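PDB 4HIZ: endosialidase from Enterobacteria phage phi92, which hydrolyses the internal alpha-2,8 and alpha-2,9 linkages of sialic acid polymers as a phage endosialidase. Local coordinates for residues Ala160-Arg165 with Glu176-Pro181; Pro270-Glu275 with Ser329-Phe334. All blocks are in the same frame, centred on the assembly; numbering follows the deposited sequence. Where two conformers were deposited one is given.

Contact 1 of 2, residues Ala160-Arg165 with Glu176-Pro181; sequences AVIETR and ELWSRP. With FRU (beta-D-fructofuranose), chain G.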
# COMPACT_ATOMS: atom_id res chain seq x y z
N ALA A 160 -24.89 14.57 12.89
CA ALA A 160 -25.24 13.54 11.93
C ALA A 160 -26.57 12.90 12.36
O ALA A 160 -26.79 12.69 13.57
CB ALA A 160 -24.14 12.46 11.85
N VAL A 161 -27.43 12.56 11.40
CA VAL A 161 -28.58 11.76 11.78
C VAL A 161 -28.18 10.32 11.51
O VAL A 161 -28.09 9.89 10.35
CB VAL A 161 -29.87 12.11 10.98
CG1 VAL A 161 -31.04 11.21 11.45
CG2 VAL A 161 -30.21 13.58 11.18
N ILE A 162 -27.88 9.61 12.59
CA ILE A 162 -27.46 8.23 12.51
C ILE A 162 -28.68 7.36 12.67
O ILE A 162 -29.35 7.36 13.72
CB ILE A 162 -26.41 7.89 13.58
CG1 ILE A 162 -25.15 8.74 13.37
CG2 ILE A 162 -26.11 6.40 13.54
CD1 ILE A 162 -24.47 8.58 11.96
N GLU A 163 -29.02 6.67 11.60
CA GLU A 163 -30.22 5.85 11.54
C GLU A 163 -29.91 4.42 11.96
O GLU A 163 -28.83 3.91 11.70
CB GLU A 163 -30.71 5.83 10.10
CG GLU A 163 -31.24 7.19 9.61
CD GLU A 163 -31.71 7.17 8.18
OE1 GLU A 163 -31.34 6.22 7.42
OE2 GLU A 163 -32.43 8.13 7.79
N THR A 164 -30.91 3.76 12.56
CA THR A 164 -30.81 2.33 12.84
C THR A 164 -31.82 1.65 11.92
O THR A 164 -33.03 1.97 11.97
CB THR A 164 -31.16 2.03 14.31
OG1 THR A 164 -30.18 2.59 15.16
CG2 THR A 164 -31.22 0.54 14.58
N ARG A 165 -31.35 0.75 11.05
CA ARG A 165 -32.23 0.13 10.05
C ARG A 165 -32.17 -1.39 10.16
O ARG A 165 -31.14 -1.96 10.56
CB ARG A 165 -31.83 0.56 8.62
CG ARG A 165 -31.68 2.13 8.52
CD ARG A 165 -31.63 2.66 7.05
NE ARG A 165 -32.92 2.46 6.38
CZ ARG A 165 -33.75 3.44 6.03
NH1 ARG A 165 -34.91 3.15 5.42
NH2 ARG A 165 -33.43 4.72 6.24
N GLU A 176 -31.28 8.80 15.33
CA GLU A 176 -30.70 9.56 16.44
C GLU A 176 -29.92 10.70 15.89
O GLU A 176 -29.24 10.55 14.87
CB GLU A 176 -29.78 8.69 17.30
CG GLU A 176 -30.54 7.58 18.06
CD GLU A 176 -29.62 6.45 18.56
OE1 GLU A 176 -28.59 6.14 17.91
OE2 GLU A 176 -29.96 5.88 19.62
N LEU A 177 -29.97 11.85 16.57
CA LEU A 177 -29.08 12.95 16.24
C LEU A 177 -27.80 12.70 17.04
O LEU A 177 -27.86 12.62 18.26
CB LEU A 177 -29.76 14.30 16.58
CG LEU A 177 -28.90 15.51 16.15
CD1 LEU A 177 -28.85 15.66 14.62
CD2 LEU A 177 -29.44 16.79 16.83
N TRP A 178 -26.65 12.52 16.36
CA TRP A 178 -25.36 12.35 17.05
C TRP A 178 -24.58 13.63 16.88
O TRP A 178 -24.57 14.22 15.78
CB TRP A 178 -24.55 11.21 16.42
CG TRP A 178 -25.01 9.79 16.72
CD1 TRP A 178 -26.28 9.34 16.98
CD2 TRP A 178 -24.16 8.63 16.72
NE1 TRP A 178 -26.27 7.96 17.18
CE2 TRP A 178 -24.98 7.50 17.02
CE3 TRP A 178 -22.79 8.43 16.53
CZ2 TRP A 178 -24.47 6.20 17.11
CZ3 TRP A 178 -22.28 7.14 16.63
CH2 TRP A 178 -23.11 6.04 16.89
N SER A 179 -23.90 14.08 17.94
CA SER A 179 -23.00 15.23 17.76
C SER A 179 -21.77 15.15 18.62
O SER A 179 -21.76 14.51 19.65
CB SER A 179 -23.71 16.58 17.99
OG SER A 179 -23.85 16.86 19.37
N ARG A 180 -20.71 15.80 18.12
CA ARG A 180 -19.43 15.93 18.86
C ARG A 180 -18.92 17.30 18.53
O ARG A 180 -19.24 17.86 17.49
CB ARG A 180 -18.38 14.93 18.32
CG ARG A 180 -18.29 13.63 19.12
CD ARG A 180 -17.26 12.70 18.47
NE ARG A 180 -16.97 11.55 19.33
CZ ARG A 180 -16.25 10.50 18.92
NH1 ARG A 180 -15.75 10.49 17.67
NH2 ARG A 180 -15.99 9.50 19.76
N PRO A 181 -18.05 17.84 19.39
CA PRO A 181 -17.36 19.07 18.99
C PRO A 181 -16.43 18.74 17.82
O PRO A 181 -15.83 17.66 17.83
CB PRO A 181 -16.52 19.42 20.23
CG PRO A 181 -16.26 18.11 20.93
CD PRO A 181 -17.54 17.29 20.67
C1 FRU G . -28.96 1.02 21.99
C2 FRU G . -28.28 2.24 21.58
C3 FRU G . -28.44 2.87 20.30
C4 FRU G . -27.41 3.93 20.30
C5 FRU G . -26.34 3.31 21.14
C6 FRU G . -25.29 4.26 21.71
O1 FRU G . -28.13 0.05 21.38
O2 FRU G . -29.18 3.19 22.30
O3 FRU G . -29.78 3.27 19.91
O4 FRU G . -26.96 4.19 18.93
O5 FRU G . -27.02 2.61 22.21
O6 FRU G . -25.87 5.04 22.70
O HOH W 1 -29.70 5.31 15.49
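Ala160 and Trp178, Val161 and Leu177, and Ile162 and Glu176 face one another across two antiparallel strands; the axes of the two short segments approach to 4.7 Å. Four backbone hydrogen bonds join the two hydrogen-bonded pairs; Trp178 N reaches Ala160 O at 2.8 Å, and its N-H...O angle of 173° makes this the straightest of them. Ile162 and Trp178 project from the same face of the sheet, diagonally displaced along it. With CG1 anti to the carbonyl carbon (chi1 -62°), Ile162 lays CG1 over the indole, 3.6 Å from the centroid of the five-membered ring and 16° off its normal, a CH-pi contact; CG2 lies beyond, near CE2 and CZ2. The strands form a beta hairpin, the inner pair of a four-stranded antiparallel sheet, consistent with a blade of the catalytic beta propeller, and this face leads into the glycan pocket. There Trp178 NE1 donates to Glu176 OE1 at 3.0 Å, almost straight and in the ring plane, but from above the carboxylate plane. OE1 also accepts hydrogen bonds from fructose O4 (2.7 Å) and from a water that also donates to Ile162 O and accepts from Thr164 OG1. Three donors thus grip OE1, while OE2 accepts a hydrogen bond from fructose O3 at 2.6 Å. The indole N-H steadies the carboxylate, and the ring edge, at CZ2, itself lies 3.7 Å from fructose O4. The fructose is also hydrogen-bonded to Tyr146 OH and Asp138 OD2. On the other face, Val161 CG2 and Leu177 CD1 meet more loosely at 4.2 Å.

Contact 2 of 2, residues Pro270-Glu275 with Ser329-Phe334; sequences PWEITE and SDPSSF
Thr274 meets Pro331 and Ser332 with both branches of its side chain: chi1 of -55° sets OG1 anti to the carbonyl carbon and CG2 anti to the backbone N, which directs the hydroxyl to the proline and the methyl to the serine. OG1 lies 3.5 Å from Pro331 CG and 3.6 Å from Pro331 CB, and the two side chains cross at about a right angle. CG2 touches Ser332 CB at 3.6 Å, and Ser332 CB also lies near Glu275 O. Glu272 has CG anti to the backbone N (chi1 175°), on the same side of the strand as Thr274, and the chain, extended beyond CG, carries the carboxylate to the proline, where OE2 is in van der Waals contact with the ring carbon Pro331 CG at 3.9 Å. The polar partners of this carboxylate lie elsewhere: OE2 forms a salt bridge with Lys211 NZ, and OE1 a hydrogen bond with Ser179 OG. Pro331 and Ser332 are the central residues of a type I beta turn from Asp330 to Ser333, closed by Ser333 N donating to Asp330 O at 3.0 Å. The patch is small, 171 Å² summed over both sides, and lies at the surface. Ile273, on the opposite side of its strand, belongs to the glycan pocket and packs on Glu176 and Trp178. Strand 272-275 is the outermost of its four-stranded sheet, next to 172-181, whose Leu177 also touches Pro331; the turn belongs to the loop joining strands 318-324 and 335-338 of the following sheet.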
# COMPACT_ATOMS: atom_id res chain seq x y z
N PRO A 270 -17.33 12.05 24.23
CA PRO A 270 -18.50 11.19 23.99
C PRO A 270 -19.44 11.79 22.96
O PRO A 270 -19.60 13.02 22.91
CB PRO A 270 -19.20 11.11 25.36
CG PRO A 270 -18.55 12.14 26.20
CD PRO A 270 -17.17 12.40 25.66
N TRP A 271 -20.08 10.95 22.16
CA TRP A 271 -21.12 11.44 21.27
C TRP A 271 -22.33 11.85 22.13
O TRP A 271 -22.71 11.12 23.02
CB TRP A 271 -21.55 10.35 20.32
CG TRP A 271 -20.55 9.96 19.25
CD1 TRP A 271 -19.74 8.86 19.25
CD2 TRP A 271 -20.35 10.62 17.99
NE1 TRP A 271 -19.01 8.81 18.06
CE2 TRP A 271 -19.40 9.86 17.26
CE3 TRP A 271 -20.91 11.76 17.39
CZ2 TRP A 271 -18.96 10.22 15.99
CZ3 TRP A 271 -20.50 12.11 16.12
CH2 TRP A 271 -19.53 11.34 15.42
N GLU A 272 -22.90 12.99 21.83
CA GLU A 272 -24.26 13.28 22.33
C GLU A 272 -25.19 12.56 21.40
O GLU A 272 -25.10 12.75 20.19
CB GLU A 272 -24.51 14.77 22.26
CG GLU A 272 -25.96 15.09 22.65
CD GLU A 272 -26.36 16.49 22.22
OE1 GLU A 272 -26.28 16.82 21.00
OE2 GLU A 272 -26.71 17.27 23.13
N ILE A 273 -26.08 11.73 21.93
CA ILE A 273 -26.95 10.88 21.10
C ILE A 273 -28.39 11.09 21.57
O ILE A 273 -28.72 10.83 22.74
CB ILE A 273 -26.56 9.40 21.24
CG1 ILE A 273 -25.15 9.20 20.63
CG2 ILE A 273 -27.58 8.47 20.59
CD1 ILE A 273 -24.66 7.78 20.79
N THR A 274 -29.22 11.61 20.68
CA THR A 274 -30.59 11.99 21.03
C THR A 274 -31.56 11.31 20.09
O THR A 274 -31.48 11.51 18.88
CB THR A 274 -30.77 13.51 20.89
OG1 THR A 274 -29.78 14.20 21.69
CG2 THR A 274 -32.18 13.93 21.34
N GLU A 275 -32.53 10.57 20.63
CA GLU A 275 -33.53 9.93 19.78
C GLU A 275 -34.44 11.00 19.16
O GLU A 275 -34.83 11.97 19.85
CB GLU A 275 -34.37 8.93 20.58
CG GLU A 275 -35.29 8.10 19.72
CD GLU A 275 -35.93 6.96 20.49
OE1 GLU A 275 -35.78 6.92 21.73
OE2 GLU A 275 -36.57 6.10 19.86
N SER A 329 -29.49 23.36 22.39
CA SER A 329 -30.25 23.28 23.63
C SER A 329 -31.35 22.22 23.58
O SER A 329 -31.71 21.65 24.61
CB SER A 329 -30.86 24.63 23.97
OG SER A 329 -31.73 25.06 22.94
N ASP A 330 -31.86 21.95 22.37
CA ASP A 330 -33.01 21.06 22.21
C ASP A 330 -32.85 20.15 21.02
O ASP A 330 -33.59 20.29 20.03
CB ASP A 330 -34.31 21.87 22.02
CG ASP A 330 -34.67 22.68 23.24
OD1 ASP A 330 -35.17 22.08 24.21
OD2 ASP A 330 -34.46 23.92 23.20
N PRO A 331 -31.93 19.20 21.12
CA PRO A 331 -31.62 18.36 19.94
C PRO A 331 -32.80 17.49 19.53
O PRO A 331 -32.84 17.11 18.38
CB PRO A 331 -30.42 17.49 20.41
CG PRO A 331 -30.46 17.58 21.94
CD PRO A 331 -31.04 18.93 22.27
N SER A 332 -33.75 17.21 20.41
CA SER A 332 -34.87 16.37 19.99
C SER A 332 -36.04 17.15 19.37
O SER A 332 -37.02 16.54 18.93
CB SER A 332 -35.40 15.55 21.18
OG SER A 332 -36.12 16.39 22.07
N SER A 333 -35.94 18.48 19.33
CA SER A 333 -37.05 19.33 18.90
C SER A 333 -36.96 19.79 17.44
O SER A 333 -36.05 20.54 17.07
CB SER A 333 -37.09 20.57 19.78
OG SER A 333 -38.22 21.36 19.44
N PHE A 334 -37.88 19.33 16.61
CA PHE A 334 -37.89 19.73 15.21
C PHE A 334 -39.30 19.74 14.69
O PHE A 334 -40.22 19.17 15.30
CB PHE A 334 -37.02 18.75 14.33
CG PHE A 334 -37.47 17.33 14.43
CD1 PHE A 334 -37.00 16.51 15.44
CD2 PHE A 334 -38.45 16.83 13.56
CE1 PHE A 334 -37.46 15.20 15.57
CE2 PHE A 334 -38.90 15.51 13.66
CZ PHE A 334 -38.41 14.70 14.66

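The two contacts have centres about 9 Å apart and follow in series along the chain, contact 1 closing before contact 2 opens. They share one four-stranded antiparallel sheet, ordered 144-154, 157-166, 172-181, 272-275: contact 1 pairs its two inner strands, and contact 2 lies at its outer edge. The seam between them is backbone pairing, with probable hydrogen bonds from Leu177 N to Thr274 O (2.8 Å) and from Ser179 N to Glu272 O (2.9 Å). Side chains continue the join where Glu176 packs on Ile273, both of the glycan pocket. Contact 2 packs the edge strand against the loop between strands 318-324 and 335-338 of the next sheet, within the catalytic propeller range.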